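Local coordinates for malonyl CoA:acyl carrier protein malonyltransferase (Streptomyces coelicolor, PDB 1NM2) that probably transfers the malonyl group of malonyl-CoA to holo acyl carrier protein, supplying malonyl-ACP for fatty acid biosynthesis, at residues 53-58 against 194-199; 11-16 against 62-67; 96-101 against 121-126; 134-139 against 203-208. All blocks are in the same frame, centred on the assembly; numbering follows the deposited sequence.

Contact 1. Residues 53-58 against 194-199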
loop_
_atom_site.group_PDB
_atom_site.type_symbol
_atom_site.label_atom_id
_atom_site.label_comp_id
_atom_site.label_asym_id
_atom_site.label_seq_id
_atom_site.Cartn_x
_atom_site.Cartn_y
_atom_site.Cartn_z
ATOM N N GLU A 53 6.923 2.379 -17.758
ATOM C CA GLU A 53 7.979 2.791 -16.837
ATOM C C GLU A 53 7.550 2.771 -15.376
ATOM O O GLU A 53 8.331 2.392 -14.509
ATOM C CB GLU A 53 8.478 4.197 -17.177
ATOM C CG GLU A 53 9.111 4.327 -18.548
ATOM C CD GLU A 53 9.496 5.762 -18.861
ATOM O OE1 GLU A 53 10.455 6.276 -18.236
ATOM O OE2 GLU A 53 8.821 6.373 -19.722
ATOM N N ILE A 54 6.314 3.173 -15.095
ATOM C CA ILE A 54 5.862 3.197 -13.710
ATOM C C ILE A 54 5.248 1.887 -13.243
ATOM O O ILE A 54 4.815 1.769 -12.099
ATOM C CB ILE A 54 4.880 4.359 -13.453
ATOM C CG1 ILE A 54 3.605 4.184 -14.280
ATOM C CG2 ILE A 54 5.556 5.677 -13.795
ATOM C CD1 ILE A 54 2.597 5.293 -14.059
ATOM N N ARG A 55 5.214 0.900 -14.132
ATOM C CA ARG A 55 4.693 -0.413 -13.779
ATOM C C ARG A 55 5.867 -1.166 -13.163
ATOM O O ARG A 55 5.694 -2.176 -12.487
ATOM C CB ARG A 55 4.181 -1.132 -15.025
ATOM C CG ARG A 55 3.606 -2.521 -14.772
ATOM C CD ARG A 55 2.716 -2.915 -15.937
ATOM N NE ARG A 55 2.422 -4.340 -15.984
ATOM C CZ ARG A 55 1.540 -4.882 -16.818
ATOM N NH1 ARG A 55 0.872 -4.112 -17.666
ATOM N NH2 ARG A 55 1.327 -6.191 -16.805
ATOM N N ASP A 56 7.064 -0.645 -13.414
ATOM C CA ASP A 56 8.310 -1.194 -12.886
ATOM C C ASP A 56 8.156 -1.213 -11.363
ATOM O O ASP A 56 8.124 -0.167 -10.723
ATOM C CB ASP A 56 9.465 -0.272 -13.288
ATOM C CG ASP A 56 10.818 -0.769 -12.817
ATOM O OD1 ASP A 56 10.886 -1.518 -11.821
ATOM O OD2 ASP A 56 11.826 -0.382 -13.442
ATOM N N THR A 57 8.061 -2.401 -10.780
ATOM C CA THR A 57 7.887 -2.503 -9.339
ATOM C C THR A 57 8.984 -1.803 -8.524
ATOM O O THR A 57 8.721 -1.308 -7.430
ATOM C CB THR A 57 7.767 -3.991 -8.902
ATOM O OG1 THR A 57 7.594 -4.062 -7.481
ATOM C CG2 THR A 57 9.004 -4.772 -9.304
ATOM N N SER A 58 10.205 -1.744 -9.049
ATOM C CA SER A 58 11.291 -1.090 -8.320
ATOM C C SER A 58 11.105 0.431 -8.346
ATOM O O SER A 58 11.646 1.155 -7.503
ATOM C CB SER A 58 12.652 -1.471 -8.918
ATOM O OG SER A 58 12.772 -1.050 -10.266
ATOM N N PRO A 194 -5.776 -11.399 -14.083
ATOM C CA PRO A 194 -4.367 -11.263 -13.707
ATOM C C PRO A 194 -3.996 -9.804 -13.460
ATOM O O PRO A 194 -4.368 -8.921 -14.231
ATOM C CB PRO A 194 -3.626 -11.876 -14.899
ATOM C CG PRO A 194 -4.556 -11.641 -16.045
ATOM C CD PRO A 194 -5.910 -11.945 -15.446
ATOM N N LEU A 195 -3.278 -9.562 -12.368
ATOM C CA LEU A 195 -2.849 -8.220 -11.994
ATOM C C LEU A 195 -1.550 -7.844 -12.699
ATOM O O LEU A 195 -0.771 -8.716 -13.094
ATOM C CB LEU A 195 -2.650 -8.124 -10.476
ATOM C CG LEU A 195 -3.896 -8.014 -9.590
ATOM C CD1 LEU A 195 -4.807 -9.201 -9.806
ATOM C CD2 LEU A 195 -3.473 -7.941 -8.133
ATOM N N LYS A 196 -1.322 -6.541 -12.848
ATOM C CA LYS A 196 -0.119 -6.051 -13.510
ATOM C C LYS A 196 1.050 -5.999 -12.526
ATOM O O LYS A 196 1.513 -4.922 -12.142
ATOM C CB LYS A 196 -0.378 -4.660 -14.105
ATOM C CG LYS A 196 -1.610 -4.593 -15.009
ATOM C CD LYS A 196 -1.838 -3.185 -15.539
ATOM C CE LYS A 196 -3.128 -3.086 -16.347
ATOM N NZ LYS A 196 -3.132 -3.961 -17.555
ATOM N N VAL A 197 1.520 -7.174 -12.121
ATOM C CA VAL A 197 2.631 -7.277 -11.184
ATOM C C VAL A 197 3.646 -8.291 -11.693
ATOM O O VAL A 197 3.306 -9.189 -12.464
ATOM C CB VAL A 197 2.158 -7.719 -9.777
ATOM C CG1 VAL A 197 1.197 -6.689 -9.204
ATOM C CG2 VAL A 197 1.483 -9.086 -9.855
ATOM N N ALA A 198 4.883 -8.150 -11.230
ATOM C CA ALA A 198 5.976 -9.023 -11.635
ATOM C C ALA A 198 5.892 -10.445 -11.092
ATOM O O ALA A 198 6.416 -11.377 -11.705
ATOM C CB ALA A 198 7.316 -8.392 -11.223
ATOM N N GLY A 199 5.260 -10.624 -9.937
ATOM C CA GLY A 199 5.183 -11.965 -9.390
ATOM C C GLY A 199 4.185 -12.170 -8.267
ATOM O O GLY A 199 3.308 -11.341 -8.032
#
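Arg55 lies across Lys196 in a mostly apolar, partly exposed contact between the turn that joins helices 51-54 and 57-75 and the loop that follows strand 189-194 of the mixed sheet. The Arg55 side chain runs out almost straight, with CG anti to the backbone N (chi1 -180°), and crosses that of Lys196 at about a right angle. Its guanidinium group presents a face to the methylene carbons. Lys196 CB sits over the middle of that face, 3.3 Å from Arg55 CZ, and Lys196 CD follows beside the outer nitrogen, 3.6 Å from Arg55 NH1. Lys196 is the centre of an inverse gamma turn closed by a weak bond from Val197 N to Leu195 O, and its CB points toward the arginine. A second, looser touch joins Thr57 CG2 to Ala198 CB at 4.4 Å. Between the two touching residues of 53-58, Asp56 is the N-cap of the next helix: its OD1 receives Ser58 N at 2.9 Å. On the other side of the contact, Leu195 is bonded through its backbone to Met138 of strand 136-143. No hydrogen bond spans the two segments. Arg55 NH1 and Lys196 NZ are 4.0 Å apart, so the two positive charges would be expected to oppose the methylene packing, probably moderated by solvent at this exposed site.

Contact 2. Residues 11-16 against 62-67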
loop_
_atom_site.group_PDB
_atom_site.type_symbol
_atom_site.label_atom_id
_atom_site.label_comp_id
_atom_site.label_asym_id
_atom_site.label_seq_id
_atom_site.Cartn_x
_atom_site.Cartn_y
_atom_site.Cartn_z
ATOM N N GLY A 11 -0.507 -0.132 -8.162
ATOM C CA GLY A 11 -1.696 -0.148 -8.991
ATOM C C GLY A 11 -2.381 1.202 -8.947
ATOM O O GLY A 11 -3.071 1.590 -9.888
ATOM N N ALA A 12 -2.185 1.924 -7.848
ATOM C CA ALA A 12 -2.791 3.237 -7.670
ATOM C C ALA A 12 -2.151 4.319 -8.537
ATOM O O ALA A 12 -2.815 5.275 -8.940
ATOM C CB ALA A 12 -2.724 3.646 -6.196
ATOM N N GLN A 13 -0.862 4.168 -8.826
ATOM C CA GLN A 13 -0.150 5.155 -9.625
ATOM C C GLN A 13 -0.528 5.134 -11.107
ATOM O O GLN A 13 -0.801 4.078 -11.676
ATOM C CB GLN A 13 1.365 4.953 -9.489
ATOM C CG GLN A 13 1.946 3.877 -10.394
ATOM C CD GLN A 13 1.719 2.455 -9.900
ATOM O OE1 GLN A 13 0.971 2.212 -8.951
ATOM N NE2 GLN A 13 2.370 1.505 -10.559
ATOM N N THR A 14 -0.544 6.314 -11.719
ATOM C CA THR A 14 -0.851 6.450 -13.143
ATOM C C THR A 14 0.097 7.490 -13.733
ATOM O O THR A 14 0.627 8.333 -13.008
ATOM C CB THR A 14 -2.305 6.913 -13.385
ATOM O OG1 THR A 14 -2.549 8.132 -12.671
ATOM C CG2 THR A 14 -3.285 5.841 -12.944
ATOM N N PRO A 15 0.322 7.448 -15.055
ATOM C CA PRO A 15 1.221 8.405 -15.708
ATOM C C PRO A 15 0.899 9.866 -15.402
ATOM O O PRO A 15 -0.249 10.292 -15.523
ATOM C CB PRO A 15 1.047 8.077 -17.190
ATOM C CG PRO A 15 0.746 6.615 -17.177
ATOM C CD PRO A 15 -0.249 6.516 -16.043
ATOM N N GLY A 16 1.921 10.618 -14.998
ATOM C CA GLY A 16 1.763 12.032 -14.696
ATOM C C GLY A 16 0.977 12.428 -13.454
ATOM O O GLY A 16 0.700 13.612 -13.254
ATOM N N PRO A 62 8.834 3.184 -4.480
ATOM C CA PRO A 62 9.310 4.461 -3.925
ATOM C C PRO A 62 8.495 5.670 -4.404
ATOM O O PRO A 62 8.321 6.638 -3.669
ATOM C CB PRO A 62 10.771 4.524 -4.377
ATOM C CG PRO A 62 10.797 3.670 -5.618
ATOM C CD PRO A 62 9.908 2.501 -5.219
ATOM N N LEU A 63 8.007 5.617 -5.638
ATOM C CA LEU A 63 7.205 6.709 -6.177
ATOM C C LEU A 63 5.923 6.887 -5.362
ATOM O O LEU A 63 5.533 8.008 -5.040
ATOM C CB LEU A 63 6.850 6.435 -7.642
ATOM C CG LEU A 63 5.943 7.452 -8.345
ATOM C CD1 LEU A 63 6.561 8.850 -8.293
ATOM C CD2 LEU A 63 5.756 7.020 -9.803
ATOM N N LEU A 64 5.267 5.778 -5.035
ATOM C CA LEU A 64 4.035 5.822 -4.255
ATOM C C LEU A 64 4.273 6.394 -2.863
ATOM O O LEU A 64 3.470 7.185 -2.367
ATOM C CB LEU A 64 3.426 4.416 -4.135
ATOM C CG LEU A 64 2.694 3.910 -5.381
ATOM C CD1 LEU A 64 2.442 2.416 -5.285
ATOM C CD2 LEU A 64 1.387 4.676 -5.523
ATOM N N VAL A 65 5.377 6.000 -2.234
ATOM C CA VAL A 65 5.694 6.480 -0.890
ATOM C C VAL A 65 5.978 7.984 -0.891
ATOM O O VAL A 65 5.496 8.717 -0.023
ATOM C CB VAL A 65 6.902 5.714 -0.291
ATOM C CG1 VAL A 65 7.259 6.284 1.074
ATOM C CG2 VAL A 65 6.559 4.217 -0.145
ATOM N N ALA A 66 6.748 8.444 -1.871
ATOM C CA ALA A 66 7.066 9.864 -1.972
ATOM C C ALA A 66 5.792 10.670 -2.190
ATOM O O ALA A 66 5.644 11.765 -1.649
ATOM C CB ALA A 66 8.041 10.109 -3.118
ATOM N N ALA A 67 4.877 10.131 -2.989
ATOM C CA ALA A 67 3.613 10.816 -3.262
ATOM C C ALA A 67 2.783 10.948 -1.985
ATOM O O ALA A 67 2.202 12.001 -1.720
ATOM C CB ALA A 67 2.817 10.052 -4.325
#
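The turn 62-67 of helix 57-75 meets Ala12 and Gln13, in the loop after strand 3-7, through Leu64. Leu63, just before it, points toward the loop without a close contact. Leu64 makes the contact with both methyls. CD2 lies 4.3 Å from Ala12 CB and 4.0 Å from Gln13 CB, while CD1 packs on the amide end, 4.0 Å from Gln13 OE1. The two longer side chains cross at about a right angle. Gln13 folds back over its own loop: CG is placed between the backbone N and the carbonyl carbon (chi1 83°) and the chain bends again at chi2 (-78°). That fold delivers OE1 to Gly11 N, which donates to it at 2.9 Å and stands 17° out of the plane of the amide. Leu64 itself shares Pro278 with Ala12 as a further neighbour. Past Leu64 the helix turns to other partners, Val65 and Ala66 packing against Leu117 of helix 113-132. The other end of the Gln13 amide is engaged as well, since NE2 donates to Ile54 O. An acceptor on one side and a donor on the other fix which way round the amide lies, so the glutamine braces the loop internally while the leucine methyls supply a purely van der Waals surface against its polar end.

Contact 3. Residues 96-101 against 121-126. With ACY (acetic acid), chain D.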
loop_
_atom_site.group_PDB
_atom_site.type_symbol
_atom_site.label_atom_id
_atom_site.label_comp_id
_atom_site.label_asym_id
_atom_site.label_seq_id
_atom_site.Cartn_x
_atom_site.Cartn_y
_atom_site.Cartn_z
ATOM N N GLY A 96 -1.910 1.495 5.762
ATOM C CA GLY A 96 -1.705 1.552 4.328
ATOM C C GLY A 96 -1.749 0.171 3.714
ATOM O O GLY A 96 -1.616 -0.825 4.421
ATOM N N HIS A 97 -1.927 0.112 2.397
ATOM C CA HIS A 97 -2.003 -1.166 1.703
ATOM C C HIS A 97 -0.644 -1.583 1.136
ATOM O O HIS A 97 -0.157 -0.994 0.178
ATOM C CB HIS A 97 -3.047 -1.081 0.582
ATOM C CG HIS A 97 -3.571 -2.414 0.144
ATOM N ND1 HIS A 97 -2.829 -3.295 -0.613
ATOM C CD2 HIS A 97 -4.751 -3.028 0.391
ATOM C CE1 HIS A 97 -3.533 -4.396 -0.815
ATOM N NE2 HIS A 97 -4.702 -4.260 -0.215
ATOM N N SER A 98 -0.049 -2.602 1.750
ATOM C CA SER A 98 1.253 -3.132 1.347
ATOM C C SER A 98 2.345 -2.057 1.389
ATOM O O SER A 98 2.870 -1.757 2.459
ATOM C CB SER A 98 1.167 -3.748 -0.053
ATOM O OG SER A 98 2.290 -4.581 -0.292
ATOM N N VAL A 99 2.694 -1.482 0.242
ATOM C CA VAL A 99 3.721 -0.438 0.223
ATOM C C VAL A 99 3.234 0.753 1.049
ATOM O O VAL A 99 4.033 1.489 1.635
ATOM C CB VAL A 99 4.030 0.072 -1.214
ATOM C CG1 VAL A 99 4.376 -1.087 -2.118
ATOM C CG2 VAL A 99 2.851 0.847 -1.761
ATOM N N GLY A 100 1.919 0.932 1.092
ATOM C CA GLY A 100 1.345 2.031 1.850
ATOM C C GLY A 100 1.653 1.935 3.334
ATOM O O GLY A 100 1.508 2.917 4.067
ATOM N N GLU A 101 2.073 0.755 3.785
ATOM C CA GLU A 101 2.410 0.559 5.197
ATOM C C GLU A 101 3.681 1.312 5.559
ATOM O O GLU A 101 3.853 1.747 6.700
ATOM C CB GLU A 101 2.627 -0.921 5.519
ATOM C CG GLU A 101 1.391 -1.788 5.421
ATOM C CD GLU A 101 1.414 -2.910 6.445
ATOM O OE1 GLU A 101 0.658 -2.815 7.436
ATOM O OE2 GLU A 101 2.195 -3.873 6.267
ATOM N N ARG A 121 12.769 1.557 -1.520
ATOM C CA ARG A 121 13.521 1.449 -2.770
ATOM C C ARG A 121 14.055 0.007 -2.763
ATOM O O ARG A 121 13.977 -0.703 -3.760
ATOM C CB ARG A 121 14.702 2.429 -2.770
ATOM C CG ARG A 121 15.184 2.949 -4.136
ATOM C CD ARG A 121 15.080 1.955 -5.283
ATOM N NE ARG A 121 16.146 2.148 -6.266
ATOM C CZ ARG A 121 16.016 1.950 -7.576
ATOM N NH1 ARG A 121 14.856 1.557 -8.086
ATOM N NH2 ARG A 121 17.056 2.129 -8.382
ATOM N N ARG A 122 14.589 -0.414 -1.618
ATOM C CA ARG A 122 15.118 -1.770 -1.467
ATOM C C ARG A 122 13.984 -2.794 -1.534
ATOM O O ARG A 122 14.151 -3.893 -2.065
ATOM C CB ARG A 122 15.858 -1.907 -0.133
ATOM C CG ARG A 122 17.121 -1.066 -0.037
ATOM C CD ARG A 122 18.169 -1.557 -1.026
ATOM N NE ARG A 122 19.335 -0.679 -1.090
ATOM C CZ ARG A 122 20.441 -0.965 -1.770
ATOM N NH1 ARG A 122 20.529 -2.109 -2.440
ATOM N NH2 ARG A 122 21.455 -0.106 -1.788
ATOM N N ARG A 123 12.830 -2.432 -0.984
ATOM C CA ARG A 123 11.674 -3.317 -1.002
ATOM C C ARG A 123 11.311 -3.635 -2.450
ATOM O O ARG A 123 11.157 -4.800 -2.820
ATOM C CB ARG A 123 10.478 -2.645 -0.311
ATOM C CG ARG A 123 9.233 -3.534 -0.156
ATOM C CD ARG A 123 8.099 -2.739 0.489
ATOM N NE ARG A 123 6.992 -3.567 0.957
ATOM C CZ ARG A 123 5.961 -3.956 0.212
ATOM N NH1 ARG A 123 5.878 -3.598 -1.064
ATOM N NH2 ARG A 123 4.999 -4.691 0.754
ATOM N N GLY A 124 11.180 -2.590 -3.261
ATOM C CA GLY A 124 10.818 -2.768 -4.658
ATOM C C GLY A 124 11.814 -3.562 -5.484
ATOM O O GLY A 124 11.425 -4.389 -6.308
ATOM N N LEU A 125 13.101 -3.300 -5.282
ATOM C CA LEU A 125 14.141 -4.014 -6.005
ATOM C C LEU A 125 14.148 -5.478 -5.574
ATOM O O LEU A 125 14.193 -6.370 -6.413
ATOM C CB LEU A 125 15.511 -3.385 -5.728
ATOM C CG LEU A 125 15.749 -1.973 -6.284
ATOM C CD1 LEU A 125 16.960 -1.346 -5.614
ATOM C CD2 LEU A 125 15.944 -2.040 -7.794
ATOM N N ALA A 126 14.082 -5.720 -4.265
ATOM C CA ALA A 126 14.098 -7.081 -3.734
ATOM C C ALA A 126 12.943 -7.937 -4.229
ATOM O O ALA A 126 13.128 -9.112 -4.542
ATOM C CB ALA A 126 14.097 -7.050 -2.198
HETATM C C ACY D . 3.123 -5.027 -3.239
HETATM O O ACY D . 3.533 -4.419 -4.313
HETATM O OXT ACY D . 3.742 -5.132 -2.126
HETATM C CH3 ACY D . 1.747 -5.657 -3.381
#
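Ser98 OG is held by Arg123 NH2 and by His202 NE2, beside the acetate that occupies the active site and mimics a malonyl group. The bond from Arg123 NH2 to Ser98 OG measures 2.9 Å at 144°, with the hydroxyl oxygen tilted 23° from the guanidinium plane. The acetate lies at the guanidinium edge, and its oxygen OXT takes a second set of bonds, from Arg123 NH1 at 2.8 Å and from Arg123 NH2 at 3.2 Å. The separation of OXT from Ser98 OG refines very short and its exact value is doubtful. Arg123 reaches the site with its chain extended from CG to NE, a chi1 near 180° (-175°) starting it straight out from the helix. Val99 packs against the guanidinium, with CG1 close to Arg123 NH1 and CA over the outer part of one face. Gln61 OE1 also binds NH1. Ser98 sits in a type II' turn at positive phi (58°) between Gly96 and Gly100, consistent with the nucleophile elbow of an acyltransferase, with His202 as a likely partner in catalysis. The elbow follows strand 93-96 of the parallel sheet and leads into helix 100-107. Helix 113-132 sends Arg123 in from one flank, helix 57-75 touches Val99, and Leu213 of helix 207-217 packs on the arginine.

Contact 4. Residues 134-139 against 203-208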
loop_
_atom_site.group_PDB
_atom_site.type_symbol
_atom_site.label_atom_id
_atom_site.label_comp_id
_atom_site.label_asym_id
_atom_site.label_seq_id
_atom_site.Cartn_x
_atom_site.Cartn_y
_atom_site.Cartn_z
ATOM N N THR A 134 11.397 -16.662 -10.633
ATOM C CA THR A 134 10.196 -17.483 -10.688
ATOM C C THR A 134 9.225 -17.024 -11.771
ATOM O O THR A 134 9.325 -15.912 -12.284
ATOM C CB THR A 134 9.425 -17.401 -9.354
ATOM O OG1 THR A 134 8.763 -16.128 -9.264
ATOM C CG2 THR A 134 10.373 -17.540 -8.174
ATOM N N GLU A 135 8.288 -17.898 -12.116
ATOM C CA GLU A 135 7.239 -17.571 -13.072
ATOM C C GLU A 135 5.974 -17.612 -12.218
ATOM O O GLU A 135 5.304 -18.642 -12.119
ATOM C CB GLU A 135 7.160 -18.603 -14.206
ATOM C CG GLU A 135 8.230 -18.440 -15.286
ATOM C CD GLU A 135 9.466 -19.294 -15.039
ATOM O OE1 GLU A 135 9.341 -20.536 -15.064
ATOM O OE2 GLU A 135 10.562 -18.726 -14.824
ATOM N N THR A 136 5.676 -16.480 -11.586
ATOM C CA THR A 136 4.530 -16.351 -10.692
ATOM C C THR A 136 3.749 -15.065 -10.958
ATOM O O THR A 136 4.167 -14.222 -11.744
ATOM C CB THR A 136 4.996 -16.314 -9.227
ATOM O OG1 THR A 136 5.871 -15.195 -9.042
ATOM C CG2 THR A 136 5.740 -17.588 -8.863
ATOM N N GLY A 137 2.617 -14.913 -10.282
ATOM C CA GLY A 137 1.809 -13.724 -10.471
ATOM C C GLY A 137 0.673 -13.634 -9.473
ATOM O O GLY A 137 0.646 -14.369 -8.488
ATOM N N MET A 138 -0.254 -12.715 -9.726
ATOM C CA MET A 138 -1.417 -12.506 -8.866
ATOM C C MET A 138 -2.621 -12.262 -9.760
ATOM O O MET A 138 -2.496 -11.642 -10.819
ATOM C CB MET A 138 -1.225 -11.280 -7.963
ATOM C CG MET A 138 0.035 -11.279 -7.125
ATOM S SD MET A 138 0.278 -9.683 -6.277
ATOM C CE MET A 138 -0.662 -9.950 -4.794
ATOM N N SER A 139 -3.783 -12.744 -9.333
ATOM C CA SER A 139 -5.013 -12.553 -10.093
ATOM C C SER A 139 -6.162 -12.285 -9.138
ATOM O O SER A 139 -6.278 -12.934 -8.102
ATOM C CB SER A 139 -5.329 -13.789 -10.939
ATOM O OG SER A 139 -4.328 -14.012 -11.916
ATOM N N THR A 203 3.532 -13.866 -0.748
ATOM C CA THR A 203 3.528 -15.327 -0.678
ATOM C C THR A 203 4.966 -15.747 -0.374
ATOM O O THR A 203 5.889 -14.920 -0.408
ATOM C CB THR A 203 3.126 -15.992 -2.015
ATOM O OG1 THR A 203 4.202 -15.856 -2.954
ATOM C CG2 THR A 203 1.865 -15.360 -2.577
ATOM N N ARG A 204 5.154 -17.032 -0.085
ATOM C CA ARG A 204 6.474 -17.569 0.225
ATOM C C ARG A 204 7.446 -17.355 -0.931
ATOM O O ARG A 204 8.665 -17.467 -0.762
ATOM C CB ARG A 204 6.382 -19.068 0.520
ATOM C CG ARG A 204 6.026 -19.912 -0.696
ATOM C CD ARG A 204 6.238 -21.397 -0.424
ATOM N NE ARG A 204 6.075 -22.197 -1.635
ATOM C CZ ARG A 204 4.934 -22.306 -2.309
ATOM N NH1 ARG A 204 3.850 -21.664 -1.889
ATOM N NH2 ARG A 204 4.879 -23.049 -3.409
ATOM N N HIS A 205 6.912 -17.072 -2.115
ATOM C CA HIS A 205 7.779 -16.839 -3.258
ATOM C C HIS A 205 8.624 -15.583 -3.054
ATOM O O HIS A 205 9.581 -15.355 -3.788
ATOM C CB HIS A 205 6.957 -16.734 -4.549
ATOM C CG HIS A 205 6.503 -18.060 -5.077
ATOM N ND1 HIS A 205 5.192 -18.483 -5.010
ATOM C CD2 HIS A 205 7.197 -19.077 -5.641
ATOM C CE1 HIS A 205 5.100 -19.704 -5.507
ATOM N NE2 HIS A 205 6.303 -20.087 -5.896
ATOM N N MET A 206 8.271 -14.783 -2.048
ATOM C CA MET A 206 9.010 -13.554 -1.732
ATOM C C MET A 206 10.008 -13.774 -0.593
ATOM O O MET A 206 10.605 -12.817 -0.092
ATOM C CB MET A 206 8.046 -12.428 -1.331
ATOM C CG MET A 206 7.212 -11.862 -2.474
ATOM S SD MET A 206 8.227 -11.136 -3.787
ATOM C CE MET A 206 8.077 -12.407 -5.033
ATOM N N ALA A 207 10.181 -15.029 -0.184
ATOM C CA ALA A 207 11.103 -15.363 0.898
ATOM C C ALA A 207 12.472 -14.716 0.717
ATOM O O ALA A 207 13.031 -14.166 1.667
ATOM C CB ALA A 207 11.254 -16.896 1.026
ATOM N N PRO A 208 13.038 -14.775 -0.503
ATOM C CA PRO A 208 14.352 -14.156 -0.701
ATOM C C PRO A 208 14.303 -12.632 -0.583
ATOM O O PRO A 208 15.323 -11.997 -0.330
ATOM C CB PRO A 208 14.762 -14.637 -2.095
ATOM C CG PRO A 208 13.460 -14.829 -2.791
ATOM C CD PRO A 208 12.581 -15.452 -1.731
#
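Thr134 and His205 bring their CA atoms to 7.8 Å where the lead-in to strand 136-143 passes the 3-10 segment 204-206. The strand belongs to the mixed sheet, whose strand order is consistent with the ferredoxin-like small subdomain of malonyltransferases, and the 3-10 segment starts from an ST turn at Thr203 and runs into helix 207-217. The heart of the contact is a CH-pi interaction. Thr136 CG2 stands over the His205 imidazole, 3.8 Å from the ring centroid and only 5° off the ring normal, so that all five ring atoms lie nearly equally far from the methyl. Thr134 CG2 adds an oblique touch at 4.3 Å from His205 CD2. The torsion of Thr136 divides its two branches: OG1 lies between the backbone N and the carbonyl carbon (chi1 60°), leaving CG2 beside the N and directed at the ring. The hydroxyl works away from the histidine. Thr136 OG1 accepts from Ala200 N and donates to Thr134 OG1 at 3.0 Å, and Thr134 OG1 in turn bonds to Ala131 O near the end of helix 113-132. This chain of bonds fixes the two hydroxyls, with the Thr136 methyl over the ring and the Thr134 methyl meeting it obliquely. Nearby, Met206 is the N-cap of helix 207-217 and packs on Met127 and Ala130. At the ring edge, Thr203 OG1, which accepts from His205 N at 3.1 Å, lies in the ring plane and receives only a weak bond from His205 ND1 at 3.5 Å.

From the N terminus, contact 2 is the first to close, bringing helix 57-75 back to the loop after strand 3-7. Before it closes, residues 53-58 open contact 1, whose partner comes only at 194-199, so contacts 1 and 2 cross; they share helix 57-75 and touch directly. Contact 3 is nested within the loop of contact 1, tying the strand-to-helix turn at 96-101 to helix 113-132, and Leu64 packs on its Val99. Contact 4 opens inside that same loop and closes beyond it at 203-208, crossing contact 1 in turn. Contacts 2, 3 and 4 follow in series. Together they link the parallel-sheet core, its helices and the mixed sheet.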